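Local coordinates for vascular protein tyrosine phosphatase 1 (Rattus norvegicus, PDB 3I36) that probably removes phosphate from phosphotyrosines of proteins, as the catalytic domain of a receptor-type tyrosine phosphatase of the cell membrane, at residues A[264-276]-A[293-307]. Numbering follows the deposited sequence.
Sequences IENENTVDVYGIV and YVFLNQCVLDIIRAQ
Val272 sits as a knob in a hole made by Tyr293, Leu296, Asn297 and Val300 of helix 290-305. The bond from CA to CB points toward that helix, and the two methyls on CB touch different residues. CG1, trans to the backbone N (chi1 176°), lies 3.7 Å from Tyr293 CE1 and equally near Leu296 CD1. CG2 lies against the Asn297 side chain and is 4.1 Å from Val300 CG2, where the two valine side chains slide past each other in opposite directions. One turn on, Val276 CG2 meets the edge of the Tyr293 ring, 3.8 Å from CE1, and also touches Leu296. Tyr293 OH comes within 3.5 Å of Tyr273 CA and is hydrogen-bonded to Glu49 OE2 of helix 28-53. A leucine in place of Tyr293 would probably leave Glu49 without this partner and open a gap beside Val272 and Val276. Farther along, Val270 and Val300 meet tip to tip, CG1 to CG1 at 3.6 Å. Ile264 CD1 continues the apolar row, 3.7 Å from Ile303 CG2 and also touching Val300. At the start of helix 272-280, Asp271 is the N-cap: its OD1 accepts from Gly274 N at 2.8 Å. This is helix packing in the protein-tyrosine phosphatase fold: helix 290-305 lies against the end of helix 249-267, strand 269-270 and helix 272-280.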
loop_
_atom_site.group_PDB
_atom_site.type_symbol
_atom_site.label_atom_id
_atom_site.label_comp_id
_atom_site.label_asym_id
_atom_site.label_seq_id
_atom_site.Cartn_x
_atom_site.Cartn_y
_atom_site.Cartn_z
ATOM N N ILE A 264 -1.558 -8.891 16.320
ATOM C CA ILE A 264 -2.634 -9.362 17.181
ATOM C C ILE A 264 -2.627 -10.884 17.222
ATOM O O ILE A 264 -2.671 -11.493 18.286
ATOM C CB ILE A 264 -4.008 -8.892 16.649
ATOM C CG1 ILE A 264 -4.229 -7.413 16.967
ATOM C CG2 ILE A 264 -5.141 -9.742 17.240
ATOM C CD1 ILE A 264 -5.392 -6.810 16.182
ATOM N N GLU A 265 -2.574 -11.494 16.050
ATOM C CA GLU A 265 -2.645 -12.948 15.938
ATOM C C GLU A 265 -1.440 -13.616 16.588
ATOM O O GLU A 265 -1.578 -14.608 17.285
ATOM C CB GLU A 265 -2.737 -13.348 14.462
ATOM C CG GLU A 265 -4.097 -13.057 13.894
ATOM C CD GLU A 265 -4.213 -13.346 12.411
ATOM O OE1 GLU A 265 -3.179 -13.599 11.757
ATOM O OE2 GLU A 265 -5.353 -13.315 11.914
ATOM N N ASN A 266 -0.260 -13.047 16.369
ATOM C CA ASN A 266 0.968 -13.682 16.799
ATOM C C ASN A 266 1.462 -13.287 18.174
ATOM O O ASN A 266 2.200 -14.041 18.803
ATOM C CB ASN A 266 2.061 -13.433 15.781
ATOM C CG ASN A 266 1.783 -14.131 14.469
ATOM O OD1 ASN A 266 1.362 -15.289 14.452
ATOM N ND2 ASN A 266 1.999 -13.430 13.365
ATOM N N GLU A 267 1.072 -12.106 18.638
ATOM C CA GLU A 267 1.651 -11.585 19.866
ATOM C C GLU A 267 0.618 -11.069 20.840
ATOM O O GLU A 267 0.959 -10.718 21.951
ATOM C CB GLU A 267 2.655 -10.475 19.539
ATOM C CG GLU A 267 3.642 -10.854 18.457
ATOM C CD GLU A 267 4.562 -9.704 18.116
ATOM O OE1 GLU A 267 4.791 -9.443 16.917
ATOM O OE2 GLU A 267 5.045 -9.050 19.056
ATOM N N ASN A 268 -0.637 -11.003 20.411
ATOM C CA ASN A 268 -1.701 -10.491 21.266
ATOM C C ASN A 268 -1.424 -9.088 21.734
ATOM O O ASN A 268 -1.831 -8.701 22.815
ATOM C CB ASN A 268 -1.892 -11.385 22.479
ATOM C CG ASN A 268 -2.267 -12.773 22.086
ATOM O OD1 ASN A 268 -3.270 -12.980 21.409
ATOM N ND2 ASN A 268 -1.448 -13.731 22.461
ATOM N N THR A 269 -0.740 -8.321 20.897
ATOM C CA THR A 269 -0.385 -6.973 21.264
ATOM C C THR A 269 -0.533 -6.151 20.011
ATOM O O THR A 269 -0.546 -6.682 18.907
ATOM C CB THR A 269 1.079 -6.864 21.687
ATOM O OG1 THR A 269 1.906 -7.120 20.541
ATOM C CG2 THR A 269 1.386 -7.862 22.780
ATOM N N VAL A 270 -0.649 -4.847 20.178
ATOM C CA VAL A 270 -0.645 -4.002 19.013
ATOM C C VAL A 270 0.242 -2.822 19.285
ATOM O O VAL A 270 0.416 -2.381 20.420
ATOM C CB VAL A 270 -2.061 -3.545 18.583
ATOM C CG1 VAL A 270 -3.020 -4.734 18.529
ATOM C CG2 VAL A 270 -2.588 -2.488 19.500
ATOM N N ASP A 271 0.814 -2.317 18.216
ATOM C CA ASP A 271 1.584 -1.107 18.305
ATOM C C ASP A 271 1.342 -0.376 17.001
ATOM O O ASP A 271 2.130 -0.458 16.059
ATOM C CB ASP A 271 3.061 -1.412 18.506
ATOM C CG ASP A 271 3.857 -0.167 18.838
ATOM O OD1 ASP A 271 3.267 0.941 18.816
ATOM O OD2 ASP A 271 5.056 -0.300 19.121
ATOM N N VAL A 272 0.226 0.334 16.956
ATOM C CA VAL A 272 -0.152 1.037 15.753
ATOM C C VAL A 272 0.874 2.135 15.550
ATOM O O VAL A 272 1.331 2.381 14.444
ATOM C CB VAL A 272 -1.532 1.662 15.921
ATOM C CG1 VAL A 272 -1.904 2.490 14.679
ATOM C CG2 VAL A 272 -2.569 0.566 16.189
ATOM N N TYR A 273 1.215 2.800 16.645
ATOM C CA TYR A 273 2.168 3.886 16.591
ATOM C C TYR A 273 3.478 3.384 15.984
ATOM O O TYR A 273 4.022 4.001 15.081
ATOM C CB TYR A 273 2.408 4.448 17.983
ATOM C CG TYR A 273 3.347 5.628 17.974
ATOM C CD1 TYR A 273 2.859 6.922 17.868
ATOM C CD2 TYR A 273 4.715 5.444 18.060
ATOM C CE1 TYR A 273 3.707 8.000 17.854
ATOM C CE2 TYR A 273 5.579 6.519 18.048
ATOM C CZ TYR A 273 5.067 7.792 17.944
ATOM O OH TYR A 273 5.918 8.867 17.931
ATOM N N GLY A 274 3.966 2.257 16.487
ATOM C CA GLY A 274 5.222 1.685 16.027
ATOM C C GLY A 274 5.157 1.293 14.566
ATOM O O GLY A 274 6.118 1.463 13.814
ATOM N N ILE A 275 4.011 0.779 14.153
ATOM C CA ILE A 275 3.844 0.424 12.760
ATOM C C ILE A 275 3.874 1.669 11.892
ATOM O O ILE A 275 4.615 1.728 10.919
ATOM C CB ILE A 275 2.538 -0.340 12.535
ATOM C CG1 ILE A 275 2.677 -1.737 13.140
ATOM C CG2 ILE A 275 2.231 -0.453 11.037
ATOM C CD1 ILE A 275 1.342 -2.439 13.345
ATOM N N VAL A 276 3.077 2.670 12.241
ATOM C CA VAL A 276 2.990 3.837 11.376
ATOM C C VAL A 276 4.329 4.533 11.371
ATOM O O VAL A 276 4.784 4.999 10.338
ATOM C CB VAL A 276 1.868 4.800 11.796
ATOM C CG1 VAL A 276 1.887 6.059 10.909
ATOM C CG2 VAL A 276 0.513 4.064 11.703
ATOM N N TYR A 293 -5.658 7.173 10.835
ATOM C CA TYR A 293 -4.967 6.651 12.003
ATOM C C TYR A 293 -5.968 6.143 13.035
ATOM O O TYR A 293 -5.760 5.105 13.656
ATOM C CB TYR A 293 -4.092 7.730 12.617
ATOM C CG TYR A 293 -3.204 7.235 13.732
ATOM C CD1 TYR A 293 -2.007 6.604 13.452
ATOM C CD2 TYR A 293 -3.568 7.393 15.061
ATOM C CE1 TYR A 293 -1.186 6.152 14.454
ATOM C CE2 TYR A 293 -2.745 6.952 16.079
ATOM C CZ TYR A 293 -1.555 6.324 15.763
ATOM O OH TYR A 293 -0.717 5.873 16.753
ATOM N N VAL A 294 -7.043 6.892 13.231
ATOM C CA VAL A 294 -8.082 6.444 14.142
ATOM C C VAL A 294 -8.749 5.203 13.576
ATOM O O VAL A 294 -9.033 4.259 14.301
ATOM C CB VAL A 294 -9.126 7.539 14.401
ATOM C CG1 VAL A 294 -10.282 6.981 15.238
ATOM C CG2 VAL A 294 -8.465 8.719 15.101
ATOM N N PHE A 295 -8.991 5.216 12.268
ATOM C CA PHE A 295 -9.559 4.060 11.576
ATOM C C PHE A 295 -8.744 2.807 11.849
ATOM O O PHE A 295 -9.306 1.721 12.022
ATOM C CB PHE A 295 -9.649 4.342 10.076
ATOM C CG PHE A 295 -10.234 3.215 9.266
ATOM C CD1 PHE A 295 -11.610 3.027 9.197
ATOM C CD2 PHE A 295 -9.410 2.367 8.550
ATOM C CE1 PHE A 295 -12.146 2.004 8.431
ATOM C CE2 PHE A 295 -9.931 1.345 7.794
ATOM C CZ PHE A 295 -11.301 1.156 7.731
ATOM N N LEU A 296 -7.418 2.942 11.899
ATOM C CA LEU A 296 -6.564 1.786 12.189
ATOM C C LEU A 296 -6.866 1.277 13.560
ATOM O O LEU A 296 -6.975 0.077 13.804
ATOM C CB LEU A 296 -5.097 2.185 12.205
ATOM C CG LEU A 296 -4.433 2.288 10.865
ATOM C CD1 LEU A 296 -2.974 2.627 11.095
ATOM C CD2 LEU A 296 -4.607 0.949 10.163
ATOM N N ASN A 297 -6.975 2.214 14.482
ATOM C CA ASN A 297 -7.271 1.828 15.833
ATOM C C ASN A 297 -8.651 1.207 15.883
ATOM O O ASN A 297 -8.871 0.244 16.608
ATOM C CB ASN A 297 -7.127 3.029 16.741
ATOM C CG ASN A 297 -5.684 3.358 16.985
ATOM O OD1 ASN A 297 -5.069 4.143 16.250
ATOM N ND2 ASN A 297 -5.113 2.723 17.994
ATOM N N GLN A 298 -9.576 1.746 15.095
ATOM C CA GLN A 298 -10.904 1.138 15.013
ATOM C C GLN A 298 -10.801 -0.298 14.500
ATOM O O GLN A 298 -11.478 -1.213 14.991
ATOM C CB GLN A 298 -11.820 1.946 14.096
ATOM C CG GLN A 298 -13.277 1.478 14.161
ATOM C CD GLN A 298 -13.870 1.704 15.534
ATOM O OE1 GLN A 298 -13.895 2.835 16.019
ATOM N NE2 GLN A 298 -14.349 0.629 16.172
ATOM N N CYS A 299 -9.951 -0.492 13.498
ATOM C CA CYS A 299 -9.714 -1.821 12.954
ATOM C C CYS A 299 -9.273 -2.772 14.052
ATOM O O CYS A 299 -9.845 -3.845 14.217
ATOM C CB CYS A 299 -8.671 -1.768 11.837
ATOM S SG CYS A 299 -9.322 -1.099 10.323
ATOM N N VAL A 300 -8.260 -2.364 14.807
ATOM C CA VAL A 300 -7.771 -3.164 15.913
ATOM C C VAL A 300 -8.888 -3.476 16.886
ATOM O O VAL A 300 -9.035 -4.612 17.327
ATOM C CB VAL A 300 -6.629 -2.460 16.672
ATOM C CG1 VAL A 300 -6.244 -3.259 17.903
ATOM C CG2 VAL A 300 -5.431 -2.271 15.756
ATOM N N LEU A 301 -9.677 -2.464 17.229
ATOM C CA LEU A 301 -10.749 -2.658 18.195
ATOM C C LEU A 301 -11.741 -3.681 17.671
ATOM O O LEU A 301 -12.162 -4.596 18.388
ATOM C CB LEU A 301 -11.453 -1.332 18.487
ATOM C CG LEU A 301 -12.499 -1.369 19.592
ATOM C CD1 LEU A 301 -11.822 -1.656 20.919
ATOM C CD2 LEU A 301 -13.276 -0.043 19.634
ATOM N N ASP A 302 -12.110 -3.528 16.408
ATOM C CA ASP A 302 -13.091 -4.412 15.799
ATOM C C ASP A 302 -12.574 -5.845 15.701
ATOM O O ASP A 302 -13.321 -6.798 15.916
ATOM C CB ASP A 302 -13.490 -3.884 14.423
ATOM C CG ASP A 302 -14.225 -2.559 14.510
ATOM O OD1 ASP A 302 -14.609 -2.174 15.632
ATOM O OD2 ASP A 302 -14.423 -1.909 13.467
ATOM N N ILE A 303 -11.293 -5.990 15.384
ATOM C CA ILE A 303 -10.679 -7.303 15.280
ATOM C C ILE A 303 -10.678 -7.983 16.635
ATOM O O ILE A 303 -11.065 -9.142 16.766
ATOM C CB ILE A 303 -9.240 -7.186 14.766
ATOM C CG1 ILE A 303 -9.258 -6.735 13.310
ATOM C CG2 ILE A 303 -8.495 -8.508 14.943
ATOM C CD1 ILE A 303 -7.928 -6.318 12.776
ATOM N N ILE A 304 -10.246 -7.244 17.646
ATOM C CA ILE A 304 -10.228 -7.734 19.012
ATOM C C ILE A 304 -11.632 -8.110 19.485
ATOM O O ILE A 304 -11.849 -9.193 20.028
ATOM C CB ILE A 304 -9.620 -6.676 19.943
ATOM C CG1 ILE A 304 -8.106 -6.611 19.716
ATOM C CG2 ILE A 304 -9.939 -6.983 21.392
ATOM C CD1 ILE A 304 -7.438 -5.404 20.346
ATOM N N ARG A 305 -12.581 -7.207 19.282
ATOM C CA ARG A 305 -13.973 -7.482 19.618
ATOM C C ARG A 305 -14.525 -8.671 18.843
ATOM O O ARG A 305 -15.351 -9.421 19.358
ATOM C CB ARG A 305 -14.848 -6.262 19.340
ATOM C CG ARG A 305 -14.691 -5.127 20.323
ATOM C CD ARG A 305 -15.580 -3.975 19.900
ATOM N NE ARG A 305 -15.574 -2.882 20.866
ATOM C CZ ARG A 305 -16.210 -1.726 20.687
ATOM N NH1 ARG A 305 -16.898 -1.514 19.571
ATOM N NH2 ARG A 305 -16.155 -0.781 21.619
ATOM N N ALA A 306 -14.096 -8.826 17.595
ATOM C CA ALA A 306 -14.603 -9.912 16.758
ATOM C C ALA A 306 -13.905 -11.223 17.106
ATOM O O ALA A 306 -14.197 -12.269 16.525
ATOM C CB ALA A 306 -14.446 -9.588 15.275
ATOM N N GLN A 307 -12.970 -11.149 18.050
ATOM C CA GLN A 307 -12.399 -12.343 18.655
ATOM C C GLN A 307 -13.326 -12.742 19.801
ATOM O O GLN A 307 -13.012 -12.530 20.973
ATOM C CB GLN A 307 -10.969 -12.086 19.146
ATOM C CG GLN A 307 -9.965 -11.867 18.012
ATOM C CD GLN A 307 -8.534 -11.616 18.489
ATOM O OE1 GLN A 307 -8.297 -11.203 19.623
ATOM N NE2 GLN A 307 -7.573 -11.861 17.606
#